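Local coordinates for protein 2-c-methyl-d-erythritol 4-phosphate cytidylyltransferase (Streptococcus pneumoniae, PDB 2VSH) that transfers the cytidylyl group of CTP to D-ribitol 5-phosphate, yielding CDP-ribitol for teichoic acid precursors, at residues F25-I35 / W58-Y69. Sequence-based numbering, arbitrary orientation.
Sequences FLELGDRPILI and WVSHAEDLVDKY
Phe25, Trp58 and His61 form an aromatic cluster at one end of this contact, where Phe25, the second strand (31-32) of a short β-hairpin and the first turn of helix 33-42 pack on helix 59-69 and its N-cap residue Trp58 in the GT-A-like nucleotidyltransferase fold. With CG anti to its own carbonyl carbon (chi1 -62°), Phe25 sets its ring against Trp58, His61 and Leu65. The ring lies nearly parallel to the six-membered ring of Trp58 but slid aside, with CE2 of Phe25 3.6 Å from CE3 of Trp58. The imidazole of His61 meets Phe25 edge to face, the planes at 85°, with CD2 over the phenyl face. One water bridges the two segments, donating to Phe25 O at 2.7 Å and hydrogen-bonded to His61 NE2 at 2.9 Å. Leu65 links the two ends, its CD2 against Phe25 CD1 and its CG 3.9 Å from Pro32 CG. At the far end Pro32, the N-cap of helix 33-42, makes a CH-pi contact with Tyr69: CD lies 3.8 Å from the ring centroid. Arg31 CG approaches CD2 of the same ring obliquely, and NH2 forms a salt bridge with Glu39. The side chains of Ile35 and Tyr69 cross at about a right angle, and Ile35 CG2 lies 3.7 Å from Tyr69 CB.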
loop_
_atom_site.group_PDB
_atom_site.type_symbol
_atom_site.label_atom_id
_atom_site.label_comp_id
_atom_site.label_asym_id
_atom_site.label_seq_id
_atom_site.Cartn_x
_atom_site.Cartn_y
_atom_site.Cartn_z
ATOM N N PHE A 25 -10.073 20.068 -0.893
ATOM C CA PHE A 25 -10.953 21.184 -0.527
ATOM C C PHE A 25 -11.781 20.907 0.723
ATOM O O PHE A 25 -12.517 21.760 1.200
ATOM C CB PHE A 25 -11.825 21.630 -1.702
ATOM C CG PHE A 25 -11.028 22.140 -2.874
ATOM C CD1 PHE A 25 -10.108 23.171 -2.709
ATOM C CD2 PHE A 25 -11.198 21.595 -4.143
ATOM C CE1 PHE A 25 -9.348 23.643 -3.787
ATOM C CE2 PHE A 25 -10.452 22.058 -5.222
ATOM C CZ PHE A 25 -9.527 23.084 -5.044
ATOM N N LEU A 26 -11.629 19.704 1.247
ATOM C CA LEU A 26 -12.266 19.301 2.483
ATOM C C LEU A 26 -11.502 19.800 3.704
ATOM O O LEU A 26 -10.275 19.884 3.690
ATOM C CB LEU A 26 -12.370 17.774 2.514
ATOM C CG LEU A 26 -13.783 17.207 2.423
ATOM C CD1 LEU A 26 -14.708 18.049 1.565
ATOM C CD2 LEU A 26 -13.745 15.748 1.945
ATOM N N GLU A 27 -12.244 20.098 4.769
ATOM C CA GLU A 27 -11.655 20.574 6.018
ATOM C C GLU A 27 -10.972 19.447 6.781
ATOM O O GLU A 27 -11.530 18.357 6.948
ATOM C CB GLU A 27 -12.726 21.244 6.890
ATOM C CG GLU A 27 -12.290 21.545 8.323
ATOM C CD GLU A 27 -13.349 22.290 9.117
ATOM O OE1 GLU A 27 -13.278 23.537 9.141
ATOM O OE2 GLU A 27 -14.250 21.629 9.707
ATOM N N LEU A 28 -9.753 19.721 7.230
ATOM C CA LEU A 28 -9.093 18.902 8.231
ATOM C C LEU A 28 -8.863 19.800 9.442
ATOM O O LEU A 28 -8.169 20.819 9.345
ATOM C CB LEU A 28 -7.770 18.360 7.688
ATOM C CG LEU A 28 -6.972 17.385 8.554
ATOM C CD1 LEU A 28 -7.772 16.130 8.899
ATOM C CD2 LEU A 28 -5.662 17.041 7.864
ATOM N N GLY A 29 -9.441 19.428 10.577
ATOM C CA GLY A 29 -9.388 20.274 11.760
ATOM C C GLY A 29 -10.294 21.449 11.487
ATOM O O GLY A 29 -11.517 21.309 11.506
ATOM N N ASP A 30 -9.702 22.600 11.180
ATOM C CA ASP A 30 -10.490 23.805 10.937
ATOM C C ASP A 30 -10.101 24.547 9.642
ATOM O O ASP A 30 -10.548 25.672 9.395
ATOM C CB ASP A 30 -10.450 24.714 12.174
ATOM C CG ASP A 30 -11.149 24.082 13.395
ATOM O OD1 ASP A 30 -12.405 24.017 13.420
ATOM O OD2 ASP A 30 -10.440 23.649 14.339
ATOM N N ARG A 31 -9.311 23.879 8.799
ATOM C CA ARG A 31 -8.812 24.449 7.545
ATOM C C ARG A 31 -8.777 23.378 6.461
ATOM O O ARG A 31 -8.542 22.208 6.780
ATOM C CB ARG A 31 -7.402 25.008 7.759
ATOM C CG ARG A 31 -7.425 26.405 8.350
ATOM C CD ARG A 31 -6.270 26.711 9.294
ATOM N NE ARG A 31 -5.063 25.939 9.024
ATOM C CZ ARG A 31 -4.501 25.126 9.912
ATOM N NH1 ARG A 31 -5.038 24.979 11.120
ATOM N NH2 ARG A 31 -3.401 24.463 9.602
ATOM N N PRO A 32 -9.008 23.771 5.187
ATOM C CA PRO A 32 -8.983 22.811 4.079
ATOM C C PRO A 32 -7.642 22.114 3.978
ATOM O O PRO A 32 -6.592 22.729 4.232
ATOM C CB PRO A 32 -9.190 23.678 2.823
ATOM C CG PRO A 32 -9.814 24.940 3.310
ATOM C CD PRO A 32 -9.295 25.140 4.721
ATOM N N ILE A 33 -7.671 20.844 3.589
ATOM C CA ILE A 33 -6.439 20.076 3.414
ATOM C C ILE A 33 -5.410 20.836 2.583
ATOM O O ILE A 33 -4.217 20.889 2.948
ATOM C CB ILE A 33 -6.729 18.650 2.832
ATOM C CG1 ILE A 33 -7.478 17.810 3.880
ATOM C CG2 ILE A 33 -5.407 17.948 2.438
ATOM C CD1 ILE A 33 -8.207 16.560 3.340
ATOM N N LEU A 34 -5.857 21.439 1.476
ATOM C CA LEU A 34 -4.961 22.195 0.602
ATOM C C LEU A 34 -4.196 23.278 1.360
ATOM O O LEU A 34 -3.009 23.514 1.105
ATOM C CB LEU A 34 -5.739 22.841 -0.560
ATOM C CG LEU A 34 -4.936 23.759 -1.488
ATOM C CD1 LEU A 34 -3.784 23.023 -2.222
ATOM C CD2 LEU A 34 -5.850 24.480 -2.479
ATOM N N ILE A 35 -4.893 23.936 2.279
ATOM C CA ILE A 35 -4.307 25.020 3.080
ATOM C C ILE A 35 -3.210 24.505 4.023
ATOM O O ILE A 35 -2.140 25.120 4.115
ATOM C CB ILE A 35 -5.393 25.806 3.835
ATOM C CG1 ILE A 35 -6.272 26.597 2.844
ATOM C CG2 ILE A 35 -4.772 26.716 4.915
ATOM C CD1 ILE A 35 -5.499 27.610 1.930
ATOM N N TRP A 58 -11.956 25.379 -10.432
ATOM C CA TRP A 58 -11.732 25.601 -8.998
ATOM C C TRP A 58 -10.636 26.633 -8.705
ATOM O O TRP A 58 -10.268 26.843 -7.549
ATOM C CB TRP A 58 -11.409 24.279 -8.281
ATOM C CG TRP A 58 -12.545 23.297 -8.282
ATOM C CD1 TRP A 58 -12.890 22.452 -9.297
ATOM C CD2 TRP A 58 -13.495 23.070 -7.225
ATOM N NE1 TRP A 58 -13.997 21.705 -8.938
ATOM C CE2 TRP A 58 -14.382 22.057 -7.669
ATOM C CE3 TRP A 58 -13.673 23.609 -5.943
ATOM C CZ2 TRP A 58 -15.440 21.572 -6.875
ATOM C CZ3 TRP A 58 -14.719 23.124 -5.149
ATOM C CH2 TRP A 58 -15.598 22.123 -5.627
ATOM N N VAL A 59 -10.113 27.277 -9.747
ATOM C CA VAL A 59 -9.084 28.295 -9.558
ATOM C C VAL A 59 -9.549 29.441 -8.639
ATOM O O VAL A 59 -8.873 29.751 -7.658
ATOM C CB VAL A 59 -8.500 28.796 -10.915
ATOM C CG1 VAL A 59 -7.675 30.060 -10.729
ATOM C CG2 VAL A 59 -7.644 27.704 -11.547
ATOM N N SER A 60 -10.693 30.058 -8.926
ATOM C CA SER A 60 -11.134 31.185 -8.093
ATOM C C SER A 60 -11.480 30.727 -6.669
ATOM O O SER A 60 -11.291 31.477 -5.710
ATOM C CB SER A 60 -12.279 31.972 -8.728
ATOM O OG SER A 60 -13.491 31.257 -8.689
ATOM N N HIS A 61 -11.961 29.496 -6.535
ATOM C CA HIS A 61 -12.229 28.932 -5.217
ATOM C C HIS A 61 -10.926 28.800 -4.423
ATOM O O HIS A 61 -10.848 29.237 -3.274
ATOM C CB HIS A 61 -12.950 27.587 -5.316
ATOM C CG HIS A 61 -13.152 26.929 -3.991
ATOM N ND1 HIS A 61 -14.121 27.332 -3.101
ATOM C CD2 HIS A 61 -12.481 25.922 -3.387
ATOM C CE1 HIS A 61 -14.049 26.590 -2.010
ATOM N NE2 HIS A 61 -13.060 25.726 -2.157
ATOM N N ALA A 62 -9.906 28.209 -5.038
ATOM C CA ALA A 62 -8.575 28.152 -4.437
ATOM C C ALA A 62 -8.047 29.541 -4.036
ATOM O O ALA A 62 -7.414 29.671 -3.000
ATOM C CB ALA A 62 -7.587 27.442 -5.366
ATOM N N GLU A 63 -8.302 30.557 -4.863
ATOM C CA GLU A 63 -7.911 31.940 -4.553
ATOM C C GLU A 63 -8.682 32.507 -3.352
ATOM O O GLU A 63 -8.101 33.212 -2.523
ATOM C CB GLU A 63 -8.040 32.849 -5.790
ATOM C CG GLU A 63 -7.087 32.439 -6.914
ATOM C CD GLU A 63 -7.204 33.267 -8.183
ATOM O OE1 GLU A 63 -8.333 33.637 -8.586
ATOM O OE2 GLU A 63 -6.138 33.537 -8.792
ATOM N N ASP A 64 -9.975 32.189 -3.247
ATOM C CA ASP A 64 -10.762 32.547 -2.066
ATOM C C ASP A 64 -10.142 31.954 -0.788
ATOM O O ASP A 64 -10.015 32.643 0.227
ATOM C CB ASP A 64 -12.228 32.072 -2.192
ATOM C CG ASP A 64 -13.028 32.850 -3.232
ATOM O OD1 ASP A 64 -12.510 33.849 -3.767
ATOM O OD2 ASP A 64 -14.195 32.460 -3.511
ATOM N N LEU A 65 -9.767 30.679 -0.849
ATOM C CA LEU A 65 -9.178 29.972 0.296
ATOM C C LEU A 65 -7.877 30.628 0.786
ATOM O O LEU A 65 -7.662 30.781 1.995
ATOM C CB LEU A 65 -8.928 28.511 -0.066
ATOM C CG LEU A 65 -9.903 27.388 0.319
ATOM C CD1 LEU A 65 -11.350 27.820 0.638
ATOM C CD2 LEU A 65 -9.860 26.279 -0.719
ATOM N N VAL A 66 -7.025 31.014 -0.159
ATOM C CA VAL A 66 -5.792 31.766 0.138
ATOM C C VAL A 66 -6.107 33.115 0.781
ATOM O O VAL A 66 -5.518 33.468 1.808
ATOM C CB VAL A 66 -4.921 31.953 -1.123
ATOM C CG1 VAL A 66 -3.759 32.937 -0.865
ATOM C CG2 VAL A 66 -4.404 30.610 -1.600
ATOM N N ASP A 67 -7.053 33.853 0.201
ATOM C CA ASP A 67 -7.485 35.124 0.777
ATOM C C ASP A 67 -7.970 34.936 2.203
ATOM O O ASP A 67 -7.666 35.743 3.085
ATOM C CB ASP A 67 -8.592 35.764 -0.065
ATOM C CG ASP A 67 -8.072 36.410 -1.331
ATOM O OD1 ASP A 67 -6.842 36.560 -1.474
ATOM O OD2 ASP A 67 -8.902 36.785 -2.193
ATOM N N LYS A 68 -8.725 33.860 2.420
ATOM C CA LYS A 68 -9.382 33.603 3.698
ATOM C C LYS A 68 -8.429 33.031 4.745
ATOM O O LYS A 68 -8.446 33.457 5.902
ATOM C CB LYS A 68 -10.547 32.626 3.516
ATOM C CG LYS A 68 -11.406 32.453 4.777
ATOM C CD LYS A 68 -12.508 31.424 4.585
ATOM C CE LYS A 68 -13.634 31.611 5.591
ATOM N NZ LYS A 68 -13.165 31.594 7.004
ATOM N N TYR A 69 -7.620 32.049 4.343
ATOM C CA TYR A 69 -6.820 31.290 5.302
ATOM C C TYR A 69 -5.361 31.721 5.388
ATOM O O TYR A 69 -4.721 31.511 6.413
ATOM C CB TYR A 69 -6.934 29.766 5.051
ATOM C CG TYR A 69 -8.291 29.224 5.421
ATOM C CD1 TYR A 69 -9.269 29.002 4.449
ATOM C CD2 TYR A 69 -8.620 28.988 6.760
ATOM C CE1 TYR A 69 -10.538 28.522 4.812
ATOM C CE2 TYR A 69 -9.867 28.521 7.127
ATOM C CZ TYR A 69 -10.818 28.272 6.151
ATOM O OH TYR A 69 -12.057 27.828 6.538
HETATM O O HOH W 1 -12.686 24.256 0.320
#